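Local coordinates for protein beta-N-acetylhexosaminidase (Bacteroides fragilis, PDB 4PYS) that probably removes terminal N-acetylhexosamine residues from glycans by hydrolysing their beta-glycosidic bonds, as a family 20 glycoside hydrolase, at residues M12-K17 and N466-D471; G40-L45 and Y101-L106; E78-R83 and M158-Y163; T389-P394 and L455-Q460. All coordinates share one frame; numbering follows the deposited sequence.

Contact 1: M12-K17 and N466-D471; sequences MPTPGK and NPENFD
The carboxylate of Glu468 is approached obliquely by Thr14, from off its plane: OG1 of Thr14 lies 3.8 Å from Glu468 OE2 and 4.0 Å from Glu468 OE1. These separations are too long for hydrogen bonds, and the two side chains slide past each other in opposite directions. Glu468 gets there by full extension, with CG opposite the backbone N (chi1 -178°) and the chain straight beyond it. The second flat group, the amide of Asn466, turns its nitrogen toward the carbonyl of Gly16. Asn466 ND2 stands 4.4 Å from Gly16 O, and one water bridges them, accepting from Asn466 ND2 at 3.3 Å and donating weakly to Gly16 O. The contact buries 80 Å² between the segments, more than half of it on Thr14 and Glu468, and ties a loop of the family 20 domain 2, just ahead of strand 17-21, to the loop leading into helix 470-486, where Asn469 serves as N-cap. Its polar ends find their stronger partners outside: Thr14 OG1 hydrogen-bonds to Glu459 and Lys476, and Glu468 OE2 forms a salt bridge with Lys476. OE1 of Glu468 also comes close to the carboxylate of Glu459, a pairing of like charges that could favour a proton on one of them and that Lys476 probably eases.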
loop_
_atom_site.group_PDB
_atom_site.type_symbol
_atom_site.label_atom_id
_atom_site.label_comp_id
_atom_site.label_asym_id
_atom_site.label_seq_id
_atom_site.Cartn_x
_atom_site.Cartn_y
_atom_site.Cartn_z
HETATM N N MSE A 12 -5.867 0.333 17.840
HETATM C CA MSE A 12 -5.266 -0.620 16.899
HETATM C C MSE A 12 -4.665 0.111 15.714
HETATM O O MSE A 12 -5.279 1.033 15.168
HETATM C CB MSE A 12 -6.294 -1.646 16.399
HETATM C CG MSE A 12 -6.949 -2.405 17.521
HETATM SE SE MSE A 12 -8.022 -3.890 16.878
HETATM C CE MSE A 12 -6.567 -5.112 16.462
ATOM N N PRO A 13 -3.443 -0.274 15.307
ATOM C CA PRO A 13 -2.578 -1.304 15.895
ATOM C C PRO A 13 -2.081 -0.886 17.281
ATOM O O PRO A 13 -2.093 0.301 17.622
ATOM C CB PRO A 13 -1.411 -1.413 14.893
ATOM C CG PRO A 13 -1.441 -0.129 14.099
ATOM C CD PRO A 13 -2.871 0.338 14.089
ATOM N N THR A 14 -1.666 -1.864 18.069
ATOM C CA THR A 14 -1.333 -1.656 19.487
ATOM C C THR A 14 -0.154 -0.718 19.635
ATOM O O THR A 14 0.894 -0.956 19.023
ATOM C CB THR A 14 -0.937 -2.974 20.124
ATOM O OG1 THR A 14 -2.015 -3.909 19.979
ATOM C CG2 THR A 14 -0.630 -2.782 21.618
ATOM N N PRO A 15 -0.310 0.353 20.440
ATOM C CA PRO A 15 0.833 1.252 20.668
ATOM C C PRO A 15 1.926 0.564 21.468
ATOM O O PRO A 15 1.648 -0.362 22.247
ATOM C CB PRO A 15 0.230 2.393 21.501
ATOM C CG PRO A 15 -1.265 2.391 21.125
ATOM C CD PRO A 15 -1.556 0.886 21.025
ATOM N N GLY A 16 3.157 1.034 21.296
ATOM C CA GLY A 16 4.293 0.450 21.982
ATOM C C GLY A 16 4.202 0.585 23.483
ATOM O O GLY A 16 4.550 -0.347 24.213
ATOM N N LYS A 17 3.739 1.734 23.965
ATOM C CA LYS A 17 3.571 1.900 25.407
ATOM C C LYS A 17 2.360 2.751 25.735
ATOM O O LYS A 17 2.195 3.842 25.186
ATOM C CB LYS A 17 4.829 2.510 26.036
ATOM C CG LYS A 17 4.781 2.528 27.559
ATOM C CD LYS A 17 6.145 2.853 28.152
ATOM C CE LYS A 17 6.134 2.671 29.655
ATOM N NZ LYS A 17 7.326 3.307 30.286
ATOM N N ASN A 466 6.643 -7.431 20.922
ATOM C CA ASN A 466 6.378 -7.805 22.316
ATOM C C ASN A 466 5.293 -8.873 22.325
ATOM O O ASN A 466 4.506 -8.961 21.393
ATOM C CB ASN A 466 5.858 -6.607 23.124
ATOM C CG ASN A 466 6.871 -5.505 23.267
ATOM O OD1 ASN A 466 8.075 -5.745 23.287
ATOM N ND2 ASN A 466 6.381 -4.273 23.388
ATOM N N PRO A 467 5.253 -9.692 23.385
ATOM C CA PRO A 467 4.267 -10.775 23.412
ATOM C C PRO A 467 2.816 -10.289 23.325
ATOM O O PRO A 467 2.422 -9.342 24.013
ATOM C CB PRO A 467 4.523 -11.431 24.767
ATOM C CG PRO A 467 5.974 -11.206 25.024
ATOM C CD PRO A 467 6.239 -9.809 24.471
ATOM N N GLU A 468 2.043 -10.956 22.475
ATOM C CA GLU A 468 0.611 -10.735 22.343
ATOM C C GLU A 468 0.035 -11.969 21.663
ATOM O O GLU A 468 0.258 -12.180 20.467
ATOM C CB GLU A 468 0.331 -9.497 21.490
ATOM C CG GLU A 468 -1.171 -9.207 21.362
ATOM C CD GLU A 468 -1.461 -8.078 20.394
ATOM O OE1 GLU A 468 -0.522 -7.640 19.692
ATOM O OE2 GLU A 468 -2.628 -7.644 20.318
ATOM N N ASN A 469 -0.697 -12.795 22.402
ATOM C CA ASN A 469 -1.174 -14.040 21.805
ATOM C C ASN A 469 -2.442 -13.811 20.986
ATOM O O ASN A 469 -2.986 -12.696 20.968
ATOM C CB ASN A 469 -1.332 -15.162 22.849
ATOM C CG ASN A 469 -2.314 -14.809 23.953
ATOM O OD1 ASN A 469 -3.327 -14.160 23.709
ATOM N ND2 ASN A 469 -2.013 -15.229 25.175
ATOM N N PHE A 470 -2.873 -14.840 20.268
ATOM C CA PHE A 470 -3.974 -14.669 19.337
ATOM C C PHE A 470 -5.248 -14.349 20.094
ATOM O O PHE A 470 -6.086 -13.583 19.613
ATOM C CB PHE A 470 -4.206 -15.929 18.495
ATOM C CG PHE A 470 -5.391 -15.801 17.574
ATOM C CD1 PHE A 470 -5.272 -15.111 16.373
ATOM C CD2 PHE A 470 -6.631 -16.301 17.944
ATOM C CE1 PHE A 470 -6.378 -14.966 15.524
ATOM C CE2 PHE A 470 -7.735 -16.165 17.116
ATOM C CZ PHE A 470 -7.605 -15.490 15.902
ATOM N N ASP A 471 -5.418 -14.964 21.261
ATOM C CA ASP A 471 -6.650 -14.764 22.010
ATOM C C ASP A 471 -6.765 -13.295 22.403
ATOM O O ASP A 471 -7.842 -12.704 22.303
ATOM C CB ASP A 471 -6.701 -15.646 23.257
ATOM C CG ASP A 471 -6.736 -17.120 22.932
ATOM O OD1 ASP A 471 -7.327 -17.509 21.900
ATOM O OD2 ASP A 471 -6.167 -17.898 23.723
HETATM O O HOH W 1 3.221 -3.334 23.495
#

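Contact 2: G40-L45 and Y101-L106; sequences GSFIRL and YAIQSL
Segment 40-45 leads into helix 43-49, which packs against helix 96-109, with the CA atoms of Leu45 and Ile103 7.7 Å apart. Both helices belong to the alpha/beta domain 2 of the family 20 hexosaminidases, whose mixed sheet is reached by Ala102 and Leu106 on Ile82 and by Phe42 on Trp69. Ile103 carries the contact with two different branches. Its CG2, opposite the backbone N, rests 4.0 Å from Leu45 CD2, and these two side chains run past one another in opposite directions. Its CD1, on the other branch, reaches to 3.9 Å from Phe42 CD1, meeting the ring obliquely. Phe42 holds CG between its own N and carbonyl carbon (chi1 62°), which swings the ring toward Ile103, where Phe99 and Trp69 also meet it. Gln104 bends at chi2 (-66°) to bring its amide across the Leu45 side chain at about a right angle, NE2 lying 3.8 Å from Leu45 CD2. That amide is held by Arg107 at OE1 and by Ser157 of the catalytic domain at NE2. Ile103 CD1 also lies 3.6 Å from Phe42 O, the carbonyl that accepts a weak hydrogen bond from Leu45 N.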
loop_
_atom_site.group_PDB
_atom_site.type_symbol
_atom_site.label_atom_id
_atom_site.label_comp_id
_atom_site.label_asym_id
_atom_site.label_seq_id
_atom_site.Cartn_x
_atom_site.Cartn_y
_atom_site.Cartn_z
ATOM N N GLY A 40 0.021 22.978 9.035
ATOM C CA GLY A 40 -0.608 22.794 7.737
ATOM C C GLY A 40 -0.648 21.385 7.163
ATOM O O GLY A 40 -1.585 21.027 6.445
ATOM N N SER A 41 0.352 20.571 7.475
ATOM C CA SER A 41 0.475 19.262 6.839
ATOM C C SER A 41 -0.423 18.188 7.457
ATOM O O SER A 41 -0.839 17.253 6.773
ATOM C CB SER A 41 1.908 18.781 6.935
ATOM O OG SER A 41 2.155 18.405 8.273
ATOM N N PHE A 42 -0.699 18.304 8.754
ATOM C CA PHE A 42 -1.499 17.289 9.438
ATOM C C PHE A 42 -2.883 17.779 9.831
ATOM O O PHE A 42 -3.759 16.983 10.177
ATOM C CB PHE A 42 -0.758 16.744 10.665
ATOM C CG PHE A 42 -0.457 17.777 11.717
ATOM C CD1 PHE A 42 -1.395 18.088 12.692
ATOM C CD2 PHE A 42 0.774 18.415 11.748
ATOM C CE1 PHE A 42 -1.120 19.026 13.664
ATOM C CE2 PHE A 42 1.057 19.352 12.716
ATOM C CZ PHE A 42 0.107 19.656 13.681
ATOM N N ILE A 43 -3.092 19.086 9.761
ATOM C CA ILE A 43 -4.280 19.669 10.362
ATOM C C ILE A 43 -5.591 19.372 9.618
ATOM O O ILE A 43 -6.656 19.342 10.233
ATOM C CB ILE A 43 -4.102 21.182 10.604
ATOM C CG1 ILE A 43 -4.951 21.620 11.795
ATOM C CG2 ILE A 43 -4.402 21.984 9.345
ATOM C CD1 ILE A 43 -4.676 20.804 13.053
ATOM N N ARG A 44 -5.525 19.153 8.307
ATOM C CA ARG A 44 -6.732 18.813 7.560
ATOM C C ARG A 44 -7.326 17.485 8.049
ATOM O O ARG A 44 -8.551 17.321 8.101
ATOM C CB ARG A 44 -6.459 18.777 6.056
ATOM C CG ARG A 44 -6.390 20.163 5.420
ATOM C CD ARG A 44 -6.302 20.089 3.901
ATOM N NE ARG A 44 -4.920 20.004 3.438
ATOM C CZ ARG A 44 -4.141 21.062 3.222
ATOM N NH1 ARG A 44 -4.611 22.286 3.435
ATOM N NH2 ARG A 44 -2.894 20.900 2.797
ATOM N N LEU A 45 -6.460 16.554 8.437
ATOM C CA LEU A 45 -6.925 15.270 8.970
ATOM C C LEU A 45 -7.588 15.453 10.332
ATOM O O LEU A 45 -8.607 14.823 10.632
ATOM C CB LEU A 45 -5.777 14.260 9.072
ATOM C CG LEU A 45 -6.147 12.842 9.519
ATOM C CD1 LEU A 45 -7.088 12.186 8.507
ATOM C CD2 LEU A 45 -4.900 11.982 9.724
ATOM N N TYR A 101 -0.121 10.006 12.909
ATOM C CA TYR A 101 -0.378 8.780 13.644
ATOM C C TYR A 101 -0.914 9.077 15.038
ATOM O O TYR A 101 -1.767 8.342 15.538
ATOM C CB TYR A 101 0.880 7.895 13.670
ATOM C CG TYR A 101 1.272 7.463 12.269
ATOM C CD1 TYR A 101 0.299 7.166 11.324
ATOM C CD2 TYR A 101 2.611 7.392 11.882
ATOM C CE1 TYR A 101 0.646 6.783 10.018
ATOM C CE2 TYR A 101 2.967 7.008 10.585
ATOM C CZ TYR A 101 1.974 6.705 9.665
ATOM O OH TYR A 101 2.311 6.331 8.374
ATOM N N ALA A 102 -0.446 10.157 15.661
ATOM C CA ALA A 102 -1.049 10.585 16.931
ATOM C C ALA A 102 -2.535 10.886 16.760
ATOM O O ALA A 102 -3.349 10.546 17.618
ATOM C CB ALA A 102 -0.313 11.810 17.511
ATOM N N ILE A 103 -2.890 11.540 15.654
ATOM C CA ILE A 103 -4.288 11.830 15.370
ATOM C C ILE A 103 -5.077 10.541 15.210
ATOM O O ILE A 103 -6.189 10.440 15.709
ATOM C CB ILE A 103 -4.439 12.721 14.106
ATOM C CG1 ILE A 103 -4.016 14.158 14.441
ATOM C CG2 ILE A 103 -5.879 12.729 13.579
ATOM C CD1 ILE A 103 -3.769 15.028 13.204
ATOM N N GLN A 104 -4.501 9.549 14.540
ATOM C CA GLN A 104 -5.204 8.276 14.384
ATOM C C GLN A 104 -5.425 7.615 15.749
ATOM O O GLN A 104 -6.464 7.009 15.991
ATOM C CB GLN A 104 -4.432 7.323 13.459
ATOM C CG GLN A 104 -4.293 7.798 12.018
ATOM C CD GLN A 104 -5.625 7.874 11.278
ATOM O OE1 GLN A 104 -6.692 7.574 11.832
ATOM N NE2 GLN A 104 -5.561 8.267 10.011
ATOM N N SER A 105 -4.451 7.726 16.648
ATOM C CA SER A 105 -4.648 7.186 17.995
ATOM C C SER A 105 -5.717 7.955 18.786
ATOM O O SER A 105 -6.530 7.344 19.486
ATOM C CB SER A 105 -3.325 7.131 18.771
ATOM O OG SER A 105 -2.477 6.133 18.222
ATOM N N LEU A 106 -5.718 9.282 18.680
ATOM C CA LEU A 106 -6.724 10.093 19.371
ATOM C C LEU A 106 -8.129 9.727 18.895
ATOM O O LEU A 106 -9.075 9.703 19.688
ATOM C CB LEU A 106 -6.466 11.594 19.159
ATOM C CG LEU A 106 -5.297 12.209 19.933
ATOM C CD1 LEU A 106 -5.047 13.648 19.480
ATOM C CD2 LEU A 106 -5.569 12.165 21.433
#

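Contact 3: E78-R83 and M158-Y163; sequences EGYRIR and MLKMNY
This is a buried domain interface with a polar bond at one end and an aliphatic-aromatic touch at the other, joining strand 80-84 of domain 2 and the residues before it to the loop between helix 146-158 and strand 163-170 of the catalytic barrel. That loop begins with a Schellman motif: Lys160, at positive phi, is its C-prime residue, with Met161 N bonded to Ala156 O and Lys160 N to Ser157 O. The bond across the interface runs from Asn162 ND2 to Glu78 OE2, 3.1 Å long and bent to 137° at the hydrogen. It arrives on the syn side of OE2, some 25° out of the carboxylate plane, although the amide and carboxylate planes differ by just 16°. A salt bridge from Arg133 to Glu78 OE1 and the acceptance of a second Asn162 ND2 bond by Lys131 O fix both groups from the catalytic side. Asn162 OD1 accepts from Arg133 N, so the amide is engaged at both ends. At the other end Lys160 lies across Tyr80 at about a right angle. The lysine chain bends at its last torsion, which helps direct NZ to Ser105 OG, the same hydroxyl that pairs with Tyr80 OH. Short of that turn, Lys160 CE sits 3.7 Å from Tyr80 OH and 4.0 Å from Tyr80 CE1.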
loop_
_atom_site.group_PDB
_atom_site.type_symbol
_atom_site.label_atom_id
_atom_site.label_comp_id
_atom_site.label_asym_id
_atom_site.label_seq_id
_atom_site.Cartn_x
_atom_site.Cartn_y
_atom_site.Cartn_z
ATOM N N GLU A 78 8.571 8.911 12.430
ATOM C CA GLU A 78 7.171 8.508 12.503
ATOM C C GLU A 78 6.645 8.271 13.920
ATOM O O GLU A 78 5.508 7.819 14.087
ATOM C CB GLU A 78 6.894 7.270 11.639
ATOM C CG GLU A 78 7.489 7.328 10.237
ATOM C CD GLU A 78 7.026 6.159 9.397
ATOM O OE1 GLU A 78 7.660 5.077 9.472
ATOM O OE2 GLU A 78 6.013 6.329 8.685
ATOM N N GLY A 79 7.450 8.573 14.932
ATOM C CA GLY A 79 7.025 8.328 16.305
ATOM C C GLY A 79 6.272 9.499 16.903
ATOM O O GLY A 79 6.382 10.623 16.425
ATOM N N TYR A 80 5.504 9.247 17.959
ATOM C CA TYR A 80 4.807 10.338 18.628
ATOM C C TYR A 80 4.657 10.033 20.108
ATOM O O TYR A 80 4.859 8.891 20.546
ATOM C CB TYR A 80 3.430 10.572 17.988
ATOM C CG TYR A 80 2.502 9.401 18.179
ATOM C CD1 TYR A 80 2.467 8.356 17.262
ATOM C CD2 TYR A 80 1.661 9.335 19.286
ATOM C CE1 TYR A 80 1.625 7.263 17.458
ATOM C CE2 TYR A 80 0.826 8.251 19.489
ATOM C CZ TYR A 80 0.807 7.226 18.568
ATOM O OH TYR A 80 -0.025 6.149 18.784
ATOM N N ARG A 81 4.310 11.059 20.875
ATOM C CA ARG A 81 3.934 10.874 22.266
ATOM C C ARG A 81 2.672 11.689 22.486
ATOM O O ARG A 81 2.555 12.816 21.988
ATOM C CB ARG A 81 5.056 11.355 23.196
ATOM C CG ARG A 81 4.760 11.181 24.685
ATOM C CD ARG A 81 5.870 11.784 25.550
ATOM N NE ARG A 81 7.174 11.178 25.273
ATOM C CZ ARG A 81 8.124 11.748 24.535
ATOM N NH1 ARG A 81 7.933 12.952 24.007
ATOM N NH2 ARG A 81 9.273 11.118 24.321
ATOM N N ILE A 82 1.718 11.104 23.200
ATOM C CA ILE A 82 0.505 11.819 23.584
ATOM C C ILE A 82 0.429 11.815 25.093
ATOM O O ILE A 82 0.546 10.753 25.702
ATOM C CB ILE A 82 -0.760 11.119 23.059
ATOM C CG1 ILE A 82 -0.812 11.123 21.523
ATOM C CG2 ILE A 82 -2.007 11.801 23.613
ATOM C CD1 ILE A 82 -1.976 10.293 20.938
ATOM N N ARG A 83 0.255 12.985 25.707
ATOM C CA ARG A 83 -0.051 13.045 27.134
ATOM C C ARG A 83 -1.388 13.729 27.300
ATOM O O ARG A 83 -1.545 14.890 26.914
ATOM C CB ARG A 83 1.021 13.811 27.915
ATOM C CG ARG A 83 2.320 13.049 28.087
ATOM C CD ARG A 83 3.388 13.946 28.702
ATOM N NE ARG A 83 3.978 14.823 27.692
ATOM C CZ ARG A 83 4.658 15.925 27.980
ATOM N NH1 ARG A 83 4.815 16.289 29.248
ATOM N NH2 ARG A 83 5.170 16.666 27.004
HETATM N N MSE A 158 -5.458 5.032 8.694
HETATM C CA MSE A 158 -6.131 4.659 9.936
HETATM C C MSE A 158 -5.381 3.545 10.658
HETATM O O MSE A 158 -5.380 3.482 11.889
HETATM C CB MSE A 158 -7.573 4.207 9.620
HETATM C CG MSE A 158 -8.362 3.735 10.829
HETATM SE SE MSE A 158 -10.132 3.141 10.256
HETATM C CE MSE A 158 -9.555 1.516 9.301
ATOM N N LEU A 159 -4.740 2.674 9.884
ATOM C CA LEU A 159 -4.051 1.511 10.431
ATOM C C LEU A 159 -2.553 1.785 10.563
ATOM O O LEU A 159 -1.757 0.863 10.783
ATOM C CB LEU A 159 -4.290 0.305 9.518
ATOM C CG LEU A 159 -5.760 -0.150 9.476
ATOM C CD1 LEU A 159 -5.940 -1.335 8.551
ATOM C CD2 LEU A 159 -6.260 -0.495 10.858
ATOM N N LYS A 160 -2.196 3.062 10.443
ATOM C CA LYS A 160 -0.815 3.547 10.578
ATOM C C LYS A 160 0.173 3.017 9.526
ATOM O O LYS A 160 1.372 2.964 9.766
ATOM C CB LYS A 160 -0.292 3.322 12.009
ATOM C CG LYS A 160 -1.137 4.071 13.065
ATOM C CD LYS A 160 -0.365 4.183 14.392
ATOM C CE LYS A 160 -1.084 5.053 15.414
ATOM N NZ LYS A 160 -2.260 4.335 16.034
HETATM N N MSE A 161 -0.331 2.656 8.352
HETATM C CA MSE A 161 0.562 2.359 7.232
HETATM C C MSE A 161 1.070 3.637 6.625
HETATM O O MSE A 161 0.593 4.725 6.975
HETATM C CB MSE A 161 -0.192 1.540 6.195
HETATM C CG MSE A 161 -0.675 0.253 6.810
HETATM SE SE MSE A 161 -1.532 -0.834 5.443
HETATM C CE MSE A 161 -2.203 -2.251 6.620
ATOM N N ASN A 162 2.070 3.527 5.756
ATOM C CA ASN A 162 2.616 4.728 5.137
ATOM C C ASN A 162 2.693 4.726 3.620
ATOM O O ASN A 162 3.056 5.748 3.032
ATOM C CB ASN A 162 3.977 5.138 5.734
ATOM C CG ASN A 162 5.000 4.009 5.751
ATOM O OD1 ASN A 162 4.746 2.898 5.279
ATOM N ND2 ASN A 162 6.191 4.306 6.301
ATOM N N TYR A 163 2.353 3.609 2.980
ATOM C CA TYR A 163 2.342 3.578 1.516
ATOM C C TYR A 163 1.064 2.950 1.006
ATOM O O TYR A 163 0.586 1.961 1.550
ATOM C CB TYR A 163 3.526 2.783 0.944
ATOM C CG TYR A 163 4.882 3.377 1.226
ATOM C CD1 TYR A 163 5.412 4.380 0.420
ATOM C CD2 TYR A 163 5.635 2.932 2.302
ATOM C CE1 TYR A 163 6.672 4.924 0.683
ATOM C CE2 TYR A 163 6.890 3.478 2.578
ATOM C CZ TYR A 163 7.396 4.466 1.772
ATOM O OH TYR A 163 8.644 4.993 2.052
#

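Contact 4: T389-P394 and L455-Q460; sequences TYLNFP and LALAEQ
Leu457 enters this contact with both methyl groups, each meeting a different residue of 389-394. Its CD2 touches Thr389 CG2 at 3.9 Å, the side chains crossing at about a right angle. Its CD1 lies 4.0 Å from Leu391 CD2, where the two leucines meet tip to tip, and 3.9 Å from Thr389 CA, so that the backbone at Thr389 forms part of the surface it rests on. Leu457 sends CG opposite its carbonyl carbon (chi1 -66°), which carries the fork outward from helix 453-462 toward the loop; the CA atoms of Thr389 and Leu457 remain 7.2 Å apart. No hydrogen bond joins the segments, and the 128 Å² buried between them is apolar in character. One step out, Thr389 is oriented by its hydroxyl, which hydrogen-bonds to Thr385 O and leaves the methyl for Leu457. The loop then makes a type I turn from Tyr390 to Phe393, closed by Phe393 N to Tyr390 O at 3.0 Å, and Tyr390 CB lies against one face of the Phe393 ring. Backbone bonds from Thr389 and Leu391 to Ala434 fasten this loop to strand 428-435, whose Ser433 Leu457 also touches. Val412 and Asn416 add to the surroundings of Leu457. Helix 453-462 thus packs against strand 428-435 and the loop that follows helix 386-389, the outer helical layer meeting the inner strands as in the (beta/alpha)8 TIM barrel of family 20 catalytic domains.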
loop_
_atom_site.group_PDB
_atom_site.type_symbol
_atom_site.label_atom_id
_atom_site.label_comp_id
_atom_site.label_asym_id
_atom_site.label_seq_id
_atom_site.Cartn_x
_atom_site.Cartn_y
_atom_site.Cartn_z
ATOM N N THR A 389 -0.354 -12.564 3.154
ATOM C CA THR A 389 -0.654 -11.150 2.999
ATOM C C THR A 389 -1.571 -10.872 1.820
ATOM O O THR A 389 -1.959 -9.719 1.613
ATOM C CB THR A 389 0.625 -10.277 2.838
ATOM O OG1 THR A 389 1.159 -10.407 1.505
ATOM C CG2 THR A 389 1.688 -10.661 3.876
ATOM N N TYR A 390 -1.909 -11.905 1.036
ATOM C CA TYR A 390 -2.828 -11.727 -0.092
ATOM C C TYR A 390 -4.279 -11.857 0.356
ATOM O O TYR A 390 -4.834 -12.959 0.415
ATOM C CB TYR A 390 -2.537 -12.717 -1.222
ATOM C CG TYR A 390 -1.402 -12.270 -2.125
ATOM C CD1 TYR A 390 -0.457 -11.340 -1.690
ATOM C CD2 TYR A 390 -1.290 -12.769 -3.419
ATOM C CE1 TYR A 390 0.590 -10.924 -2.539
ATOM C CE2 TYR A 390 -0.262 -12.364 -4.259
ATOM C CZ TYR A 390 0.670 -11.449 -3.818
ATOM O OH TYR A 390 1.678 -11.053 -4.692
ATOM N N LEU A 391 -4.887 -10.720 0.665
ATOM C CA LEU A 391 -6.241 -10.691 1.217
ATOM C C LEU A 391 -7.303 -11.089 0.205
ATOM O O LEU A 391 -8.462 -11.316 0.569
ATOM C CB LEU A 391 -6.523 -9.294 1.790
ATOM C CG LEU A 391 -5.548 -8.914 2.903
ATOM C CD1 LEU A 391 -5.579 -7.405 3.148
ATOM C CD2 LEU A 391 -5.890 -9.675 4.173
ATOM N N ASN A 392 -6.927 -11.168 -1.074
ATOM C CA ASN A 392 -7.836 -11.731 -2.065
ATOM C C ASN A 392 -8.052 -13.237 -1.879
ATOM O O ASN A 392 -9.023 -13.799 -2.399
ATOM C CB ASN A 392 -7.352 -11.426 -3.496
ATOM C CG ASN A 392 -5.886 -11.731 -3.685
ATOM O OD1 ASN A 392 -5.027 -11.100 -3.060
ATOM N ND2 ASN A 392 -5.583 -12.690 -4.561
ATOM N N PHE A 393 -7.161 -13.906 -1.151
ATOM C CA PHE A 393 -7.393 -15.319 -0.845
ATOM C C PHE A 393 -8.556 -15.327 0.139
ATOM O O PHE A 393 -8.473 -14.699 1.200
ATOM C CB PHE A 393 -6.180 -15.964 -0.160
ATOM C CG PHE A 393 -5.003 -16.222 -1.078
ATOM C CD1 PHE A 393 -4.902 -15.595 -2.316
ATOM C CD2 PHE A 393 -3.992 -17.094 -0.685
ATOM C CE1 PHE A 393 -3.803 -15.839 -3.157
ATOM C CE2 PHE A 393 -2.896 -17.347 -1.512
ATOM C CZ PHE A 393 -2.802 -16.717 -2.753
ATOM N N PRO A 394 -9.646 -16.014 -0.206
ATOM C CA PRO A 394 -10.806 -16.043 0.694
ATOM C C PRO A 394 -10.573 -17.028 1.837
ATOM O O PRO A 394 -9.532 -17.673 1.857
ATOM C CB PRO A 394 -11.936 -16.525 -0.217
ATOM C CG PRO A 394 -11.246 -17.366 -1.270
ATOM C CD PRO A 394 -9.901 -16.707 -1.486
ATOM N N LEU A 455 -6.135 -6.319 9.862
ATOM C CA LEU A 455 -5.777 -5.807 11.173
ATOM C C LEU A 455 -4.582 -6.571 11.725
ATOM O O LEU A 455 -3.770 -6.016 12.463
ATOM C CB LEU A 455 -6.967 -5.933 12.140
ATOM C CG LEU A 455 -8.189 -5.091 11.781
ATOM C CD1 LEU A 455 -9.331 -5.379 12.748
ATOM C CD2 LEU A 455 -7.830 -3.620 11.833
ATOM N N ALA A 456 -4.483 -7.851 11.384
ATOM C CA ALA A 456 -3.350 -8.649 11.847
ATOM C C ALA A 456 -2.092 -8.202 11.122
ATOM O O ALA A 456 -1.018 -8.121 11.715
ATOM C CB ALA A 456 -3.609 -10.124 11.620
ATOM N N LEU A 457 -2.232 -7.894 9.837
ATOM C CA LEU A 457 -1.098 -7.381 9.063
ATOM C C LEU A 457 -0.652 -6.021 9.586
ATOM O O LEU A 457 0.547 -5.783 9.759
ATOM C CB LEU A 457 -1.453 -7.315 7.567
ATOM C CG LEU A 457 -1.676 -8.699 6.953
ATOM C CD1 LEU A 457 -2.240 -8.610 5.532
ATOM C CD2 LEU A 457 -0.383 -9.515 6.981
ATOM N N ALA A 458 -1.598 -5.129 9.863
ATOM C CA ALA A 458 -1.254 -3.812 10.425
ATOM C C ALA A 458 -0.574 -3.936 11.768
ATOM O O ALA A 458 0.334 -3.173 12.085
ATOM C CB ALA A 458 -2.495 -2.929 10.548
ATOM N N GLU A 459 -1.017 -4.895 12.575
ATOM C CA GLU A 459 -0.399 -5.121 13.889
ATOM C C GLU A 459 1.051 -5.585 13.715
ATOM O O GLU A 459 1.969 -5.118 14.404
ATOM C CB GLU A 459 -1.214 -6.181 14.643
ATOM C CG GLU A 459 -0.748 -6.452 16.065
ATOM C CD GLU A 459 -1.243 -5.416 17.054
ATOM O OE1 GLU A 459 -1.860 -4.423 16.623
ATOM O OE2 GLU A 459 -1.015 -5.590 18.270
ATOM N N GLN A 460 1.263 -6.512 12.789
ATOM C CA GLN A 460 2.613 -7.025 12.536
ATOM C C GLN A 460 3.532 -5.939 11.987
ATOM O O GLN A 460 4.726 -5.907 12.302
ATOM C CB GLN A 460 2.517 -8.210 11.563
ATOM C CG GLN A 460 1.964 -9.467 12.268
ATOM C CD GLN A 460 1.639 -10.592 11.314
ATOM O OE1 GLN A 460 1.600 -10.411 10.101
ATOM N NE2 GLN A 460 1.387 -11.769 11.867
#

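How the contacts relate
From the N terminus, segment 12-17 opens contact 1, which closes only at 466-471 and so encloses the other three. Contact 2 opens at 40-45; before it closes at 101-106, contact 3 has opened at 78-83, and it closes at 158-163, so the two cross. Contact 4 follows in series, between 389-394 and 455-460. Contact 1 ties the loop before strand 17-21 to the start of helix 470-486, contact 2 holds domain 2 together internally, contact 4 does the same for the barrel, and contact 3 joins the two. Contacts 2 and 3 meet where Tyr101 OH probably hydrogen-bonds to Met161 O at 2.7 Å. Leu159 connects contact 3 to Leu455 and Ala458 of contact 4, and to Pro13 of contact 1.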